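Local coordinates for beta-fructofuranosidase (Bifidobacterium adolescentis, PDB 6NOB), which probably hydrolyses terminal beta-fructofuranoside linkages such as that of sucrose, as a family 32 glycoside hydrolase, at residues P547-L551 with L606-A610; Q16-E22 with R51-I57. All coordinates share one frame; numbering follows the deposited sequence.

Starting from the N terminus, contact 2 comes first: R51-I57 returns antiparallel beside Q16-E22, closing a 28-residue excursion that includes strands 30-34 and 40-45 of the facing sheet. Both sheets belong to a small N-terminal beta-sandwich. The chain then runs through the bladed sheets of the family 32 propeller before entering the C-terminal sandwich, where contact 1 brings the loop L606-A610 back to strand residues P547-L551 after 54 intervening residues. Contact 2 is a pairing within one sheet, whereas contact 1 joins a connection between two sheets to a strand by side chains. The contacts follow in series, neither nesting nor crossing, with centres about 38 Å apart.

Contact 1. Residues P547-L551 with L606-A610; sequences PTELL and LFQGA
The ring of F607 projects from its loop toward strand 547-551 and lies flat over L550. L550 CB sits almost on the ring normal, 3.6 Å from the F607 centroid and only 10° off that normal, a clear CH-pi contact. The two side chains run past each other in opposite directions, and L550 CD2 extends the cover back along the ring to 3.8 Å from F607 CD1. With chi1 of F607 at -178°, CG is turned away from the backbone nitrogen and the ring is carried across to the strand.

T548 meets the far end of the ring. Its OG1 comes within 3.2 Å of F607 CZ along an oblique line, while T548 CB rests 3.6 Å from F607 CE2. The backbone between T548 and L550 passes the rim, E549 N lying near the ring plane.

The setting is the C-terminal beta-sandwich of the family 32 fold: strand 547-555 belongs to one sheet, and the loop leaves edge strand 601-606 of the other on its way to strand 614-620 in the first. F607 thus fills space where the sheets face each other, touching A537 on strand 532-540, while L550 reaches V592 on the opposite sheet. Trimming the phenyl ring to an alanine would probably leave a gap between the loop and the strand beside L550 and T548, and strip the leucine CB of its aromatic cover.

On the ring face turned away from L550 CB, toward the rim, a water links the segments: T548 OG1 donates to it at 2.9 Å, and the water donates to Q608 O at 2.7 Å. Q608 CB leaves the backbone on the side away from the strand, and its NE2 bonds G609 O at 2.9 Å, nearly straight at 168° and close to the plane of its own amide.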
loop_
_atom_site.group_PDB
_atom_site.type_symbol
_atom_site.label_atom_id
_atom_site.label_comp_id
_atom_site.label_asym_id
_atom_site.label_seq_id
_atom_site.Cartn_x
_atom_site.Cartn_y
_atom_site.Cartn_z
ATOM N N PRO A 547 20.528 -20.650 -2.593
ATOM C CA PRO A 547 20.755 -19.599 -3.592
ATOM C C PRO A 547 19.459 -19.246 -4.311
ATOM O O PRO A 547 18.676 -20.124 -4.682
ATOM C CB PRO A 547 21.773 -20.231 -4.547
ATOM C CG PRO A 547 22.437 -21.311 -3.739
ATOM C CD PRO A 547 21.381 -21.831 -2.817
ATOM N N THR A 548 19.228 -17.947 -4.503
ATOM C CA THR A 548 18.074 -17.485 -5.260
ATOM C C THR A 548 18.538 -16.784 -6.531
ATOM O O THR A 548 19.645 -16.236 -6.595
ATOM C CB THR A 548 17.189 -16.526 -4.460
ATOM O OG1 THR A 548 17.947 -15.386 -4.037
ATOM C CG2 THR A 548 16.630 -17.240 -3.239
ATOM N N GLU A 549 17.667 -16.795 -7.536
ATOM C CA GLU A 549 17.944 -16.168 -8.821
ATOM C C GLU A 549 16.649 -15.581 -9.355
ATOM O O GLU A 549 15.615 -16.255 -9.344
ATOM C CB GLU A 549 18.533 -17.178 -9.813
ATOM C CG GLU A 549 19.288 -16.540 -10.961
ATOM C CD GLU A 549 19.862 -17.557 -11.928
ATOM O OE1 GLU A 549 19.373 -18.707 -11.958
ATOM O OE2 GLU A 549 20.809 -17.200 -12.658
ATOM N N LEU A 550 16.707 -14.330 -9.805
ATOM C CA LEU A 550 15.547 -13.610 -10.314
ATOM C C LEU A 550 15.733 -13.373 -11.806
ATOM O O LEU A 550 16.696 -12.717 -12.218
ATOM C CB LEU A 550 15.359 -12.284 -9.576
ATOM C CG LEU A 550 14.219 -11.385 -10.061
ATOM C CD1 LEU A 550 12.886 -12.085 -9.872
ATOM C CD2 LEU A 550 14.239 -10.047 -9.335
ATOM N N LEU A 551 14.811 -13.897 -12.611
ATOM C CA LEU A 551 14.914 -13.820 -14.060
ATOM C C LEU A 551 13.636 -13.265 -14.666
ATOM O O LEU A 551 12.539 -13.458 -14.136
ATOM C CB LEU A 551 15.178 -15.193 -14.690
ATOM C CG LEU A 551 16.106 -16.172 -13.980
ATOM C CD1 LEU A 551 16.020 -17.534 -14.647
ATOM C CD2 LEU A 551 17.528 -15.654 -14.004
ATOM N N LEU A 606 8.746 -8.729 -4.276
ATOM C CA LEU A 606 9.914 -8.637 -3.412
ATOM C C LEU A 606 10.924 -9.715 -3.777
ATOM O O LEU A 606 10.563 -10.869 -4.023
ATOM C CB LEU A 606 9.511 -8.788 -1.945
ATOM C CG LEU A 606 8.505 -7.790 -1.369
ATOM C CD1 LEU A 606 8.256 -8.091 0.102
ATOM C CD2 LEU A 606 8.995 -6.365 -1.556
ATOM N N PHE A 607 12.200 -9.333 -3.812
ATOM C CA PHE A 607 13.275 -10.299 -4.033
ATOM C C PHE A 607 14.555 -9.711 -3.459
ATOM O O PHE A 607 15.111 -8.769 -4.032
ATOM C CB PHE A 607 13.436 -10.621 -5.512
ATOM C CG PHE A 607 14.504 -11.640 -5.786
ATOM C CD1 PHE A 607 15.810 -11.246 -6.036
ATOM C CD2 PHE A 607 14.208 -12.992 -5.771
ATOM C CE1 PHE A 607 16.796 -12.184 -6.276
ATOM C CE2 PHE A 607 15.190 -13.935 -6.011
ATOM C CZ PHE A 607 16.485 -13.531 -6.264
ATOM N N GLN A 608 15.031 -10.279 -2.353
ATOM C CA GLN A 608 16.216 -9.768 -1.667
ATOM C C GLN A 608 17.468 -10.132 -2.456
ATOM O O GLN A 608 17.947 -11.266 -2.402
ATOM C CB GLN A 608 16.288 -10.318 -0.248
ATOM C CG GLN A 608 17.444 -9.763 0.565
ATOM C CD GLN A 608 17.360 -8.257 0.733
ATOM O OE1 GLN A 608 16.447 -7.744 1.382
ATOM N NE2 GLN A 608 18.314 -7.539 0.148
ATOM N N GLY A 609 18.006 -9.167 -3.195
ATOM C CA GLY A 609 19.298 -9.357 -3.815
ATOM C C GLY A 609 20.424 -9.259 -2.806
ATOM O O GLY A 609 20.269 -8.733 -1.704
ATOM N N ALA A 610 21.580 -9.792 -3.191
ATOM C CA ALA A 610 22.737 -9.766 -2.306
ATOM C C ALA A 610 23.154 -8.329 -2.012
ATOM O O ALA A 610 22.966 -7.422 -2.829
ATOM C CB ALA A 610 23.900 -10.537 -2.927
HETATM O O HOH W 1 16.675 -13.655 -2.147
#

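Contact 2. Residues Q16-E22 with R51-I57; sequences QLDLFAE and RRHHFSI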
loop_
_atom_site.group_PDB
_atom_site.type_symbol
_atom_site.label_atom_id
_atom_site.label_comp_id
_atom_site.label_asym_id
_atom_site.label_seq_id
_atom_site.Cartn_x
_atom_site.Cartn_y
_atom_site.Cartn_z
ATOM N N GLN A 16 7.903 18.691 21.186
ATOM C CA GLN A 16 7.069 17.590 21.638
ATOM C C GLN A 16 7.783 16.273 21.378
ATOM O O GLN A 16 8.411 16.097 20.330
ATOM C CB GLN A 16 5.714 17.624 20.928
ATOM C CG GLN A 16 4.732 16.558 21.355
ATOM C CD GLN A 16 3.392 16.727 20.667
ATOM O OE1 GLN A 16 2.755 17.775 20.778
ATOM N NE2 GLN A 16 2.965 15.703 19.939
ATOM N N LEU A 17 7.683 15.355 22.337
ATOM C CA LEU A 17 8.279 14.028 22.237
ATOM C C LEU A 17 7.167 12.993 22.278
ATOM O O LEU A 17 6.419 12.919 23.260
ATOM C CB LEU A 17 9.282 13.788 23.369
ATOM C CG LEU A 17 9.879 12.382 23.470
ATOM C CD1 LEU A 17 10.739 12.062 22.254
ATOM C CD2 LEU A 17 10.682 12.237 24.752
ATOM N N ASP A 18 7.057 12.199 21.218
ATOM C CA ASP A 18 6.015 11.190 21.091
ATOM C C ASP A 18 6.609 9.805 21.313
ATOM O O ASP A 18 7.609 9.446 20.684
ATOM C CB ASP A 18 5.347 11.269 19.718
ATOM C CG ASP A 18 4.449 12.481 19.577
ATOM O OD1 ASP A 18 4.975 13.595 19.374
ATOM O OD2 ASP A 18 3.215 12.313 19.668
ATOM N N LEU A 19 5.996 9.034 22.208
ATOM C CA LEU A 19 6.457 7.690 22.530
ATOM C C LEU A 19 5.281 6.727 22.492
ATOM O O LEU A 19 4.244 6.985 23.110
ATOM C CB LEU A 19 7.125 7.647 23.910
ATOM C CG LEU A 19 8.262 8.638 24.162
ATOM C CD1 LEU A 19 8.757 8.522 25.593
ATOM C CD2 LEU A 19 9.405 8.419 23.180
ATOM N N PHE A 20 5.446 5.622 21.769
ATOM C CA PHE A 20 4.446 4.557 21.706
ATOM C C PHE A 20 4.946 3.417 22.588
ATOM O O PHE A 20 5.836 2.657 22.198
ATOM C CB PHE A 20 4.212 4.119 20.265
ATOM C CG PHE A 20 3.591 5.187 19.406
ATOM C CD1 PHE A 20 4.365 6.205 18.872
ATOM C CD2 PHE A 20 2.231 5.182 19.147
ATOM C CE1 PHE A 20 3.796 7.194 18.089
ATOM C CE2 PHE A 20 1.654 6.168 18.364
ATOM C CZ PHE A 20 2.439 7.176 17.838
ATOM N N ALA A 21 4.374 3.308 23.782
ATOM C CA ALA A 21 4.892 2.444 24.830
ATOM C C ALA A 21 3.965 1.263 25.086
ATOM O O ALA A 21 2.739 1.370 24.973
ATOM C CB ALA A 21 5.093 3.228 26.129
ATOM N N GLU A 22 4.572 0.135 25.444
ATOM C CA GLU A 22 3.860 -1.088 25.785
ATOM C C GLU A 22 4.119 -1.407 27.248
ATOM O O GLU A 22 5.272 -1.385 27.693
ATOM C CB GLU A 22 4.315 -2.252 24.898
ATOM C CG GLU A 22 3.435 -3.490 24.966
ATOM C CD GLU A 22 3.785 -4.502 23.891
ATOM O OE1 GLU A 22 4.555 -4.154 22.969
ATOM O OE2 GLU A 22 3.296 -5.648 23.970
ATOM N N ARG A 51 -2.764 -1.361 28.174
ATOM C CA ARG A 51 -1.510 -2.084 28.007
ATOM C C ARG A 51 -0.588 -1.427 26.989
ATOM O O ARG A 51 0.600 -1.763 26.942
ATOM C CB ARG A 51 -1.776 -3.539 27.599
ATOM C CG ARG A 51 -2.325 -3.700 26.196
ATOM C CD ARG A 51 -2.776 -5.126 25.929
ATOM N NE ARG A 51 -3.583 -5.202 24.715
ATOM C CZ ARG A 51 -3.105 -5.522 23.518
ATOM N NH1 ARG A 51 -1.817 -5.808 23.367
ATOM N NH2 ARG A 51 -3.916 -5.561 22.470
ATOM N N ARG A 52 -1.111 -0.511 26.175
ATOM C CA ARG A 52 -0.320 0.297 25.261
ATOM C C ARG A 52 -0.844 1.724 25.312
ATOM O O ARG A 52 -2.041 1.951 25.505
ATOM C CB ARG A 52 -0.378 -0.242 23.822
ATOM C CG ARG A 52 0.425 -1.514 23.609
ATOM C CD ARG A 52 0.144 -2.146 22.255
ATOM N NE ARG A 52 1.021 -3.289 22.010
ATOM C CZ ARG A 52 0.839 -4.179 21.039
ATOM N NH1 ARG A 52 -0.193 -4.063 20.214
ATOM N NH2 ARG A 52 1.689 -5.188 20.892
ATOM N N HIS A 53 0.060 2.687 25.151
ATOM C CA HIS A 53 -0.331 4.087 25.222
ATOM C C HIS A 53 0.625 4.934 24.395
ATOM O O HIS A 53 1.839 4.712 24.407
ATOM C CB HIS A 53 -0.363 4.587 26.672
ATOM C CG HIS A 53 -0.847 5.998 26.816
ATOM N ND1 HIS A 53 -2.184 6.332 26.808
ATOM C CD2 HIS A 53 -0.170 7.161 26.972
ATOM C CE1 HIS A 53 -2.311 7.639 26.953
ATOM N NE2 HIS A 53 -1.104 8.166 27.053
ATOM N N HIS A 54 0.060 5.905 23.684
ATOM C CA HIS A 54 0.828 6.877 22.916
ATOM C C HIS A 54 1.007 8.121 23.778
ATOM O O HIS A 54 0.043 8.850 24.033
ATOM C CB HIS A 54 0.114 7.199 21.604
ATOM C CG HIS A 54 0.712 8.342 20.839
ATOM N ND1 HIS A 54 0.049 8.966 19.803
ATOM C CD2 HIS A 54 1.910 8.965 20.947
ATOM C CE1 HIS A 54 0.808 9.928 19.311
ATOM N NE2 HIS A 54 1.942 9.950 19.989
ATOM N N PHE A 55 2.236 8.356 24.231
ATOM C CA PHE A 55 2.566 9.535 25.019
ATOM C C PHE A 55 2.944 10.691 24.105
ATOM O O PHE A 55 3.622 10.502 23.092
ATOM C CB PHE A 55 3.728 9.254 25.974
ATOM C CG PHE A 55 3.412 8.262 27.053
ATOM C CD1 PHE A 55 2.883 8.680 28.261
ATOM C CD2 PHE A 55 3.668 6.915 26.869
ATOM C CE1 PHE A 55 2.602 7.771 29.262
ATOM C CE2 PHE A 55 3.389 6.000 27.866
ATOM C CZ PHE A 55 2.856 6.430 29.065
ATOM N N SER A 56 2.504 11.891 24.474
ATOM C CA SER A 56 2.933 13.127 23.826
ATOM C C SER A 56 3.363 14.079 24.932
ATOM O O SER A 56 2.522 14.592 25.676
ATOM C CB SER A 56 1.818 13.733 22.973
ATOM O OG SER A 56 1.909 13.283 21.632
ATOM N N ILE A 57 4.668 14.303 25.049
ATOM C CA ILE A 57 5.253 15.010 26.180
ATOM C C ILE A 57 5.885 16.300 25.681
ATOM O O ILE A 57 6.661 16.287 24.718
ATOM C CB ILE A 57 6.290 14.138 26.910
ATOM C CG1 ILE A 57 5.653 12.818 27.347
ATOM C CG2 ILE A 57 6.868 14.881 28.103
ATOM C CD1 ILE A 57 6.648 11.700 27.561
#
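D18 and H54 meet through a hydrogen bond from H54 NE2 to D18 OD2, 2.7 Å long and somewhat bent at 146°. The carboxylate uses the anti lone pair of OD2, and the donor's partner stands a little out of the imidazole plane. The other carboxylate oxygen is occupied too: Q16 NE2 reaches D18 OD1 from the syn side at 3.0 Å. H54 ND1 is hydrogen-bonded to E179, so the imidazole has a carboxylate at each nitrogen, which would probably favour its doubly protonated form. The F20 ring is stacked face to face on this imidazole, centroids 3.9 Å apart and planes nearly parallel. In H54, CG stands opposite the backbone nitrogen (chi1 171°), bringing the ring alongside F20, with both side chains pointing the same way.

These strands are antiparallel neighbours in a four-stranded sheet of the N-terminal beta-sandwich, with 52-58 outermost. L17 with I57, L19 with F55 and A21 with H53 are hydrogen-bonded pairs, each exchanging two backbone bonds; the alternate residues D18, F20 and E22 turn their backbones to strand 72-80 instead. The face bearing L19, F55 and I57 packs on V31 of the opposing sheet, and A21 CB lies 3.7 Å from F55 CE2, at the edge of that ring.

On the side bearing D18, F20 and H54, E22 and R52 also run side by side. Their salt bridge is long, 3.5 Å from E22 OE2 to R52 NH2, with the carboxylate and guanidinium planes at 86°, far from a flat two-pronged pairing. R52 NH1 makes a further salt bridge with D156, and E22 OE1 has a weak, long ion pair with R75. The H53 side chain has its partner elsewhere: ND1 is hydrogen-bonded to E50, just ahead of R51.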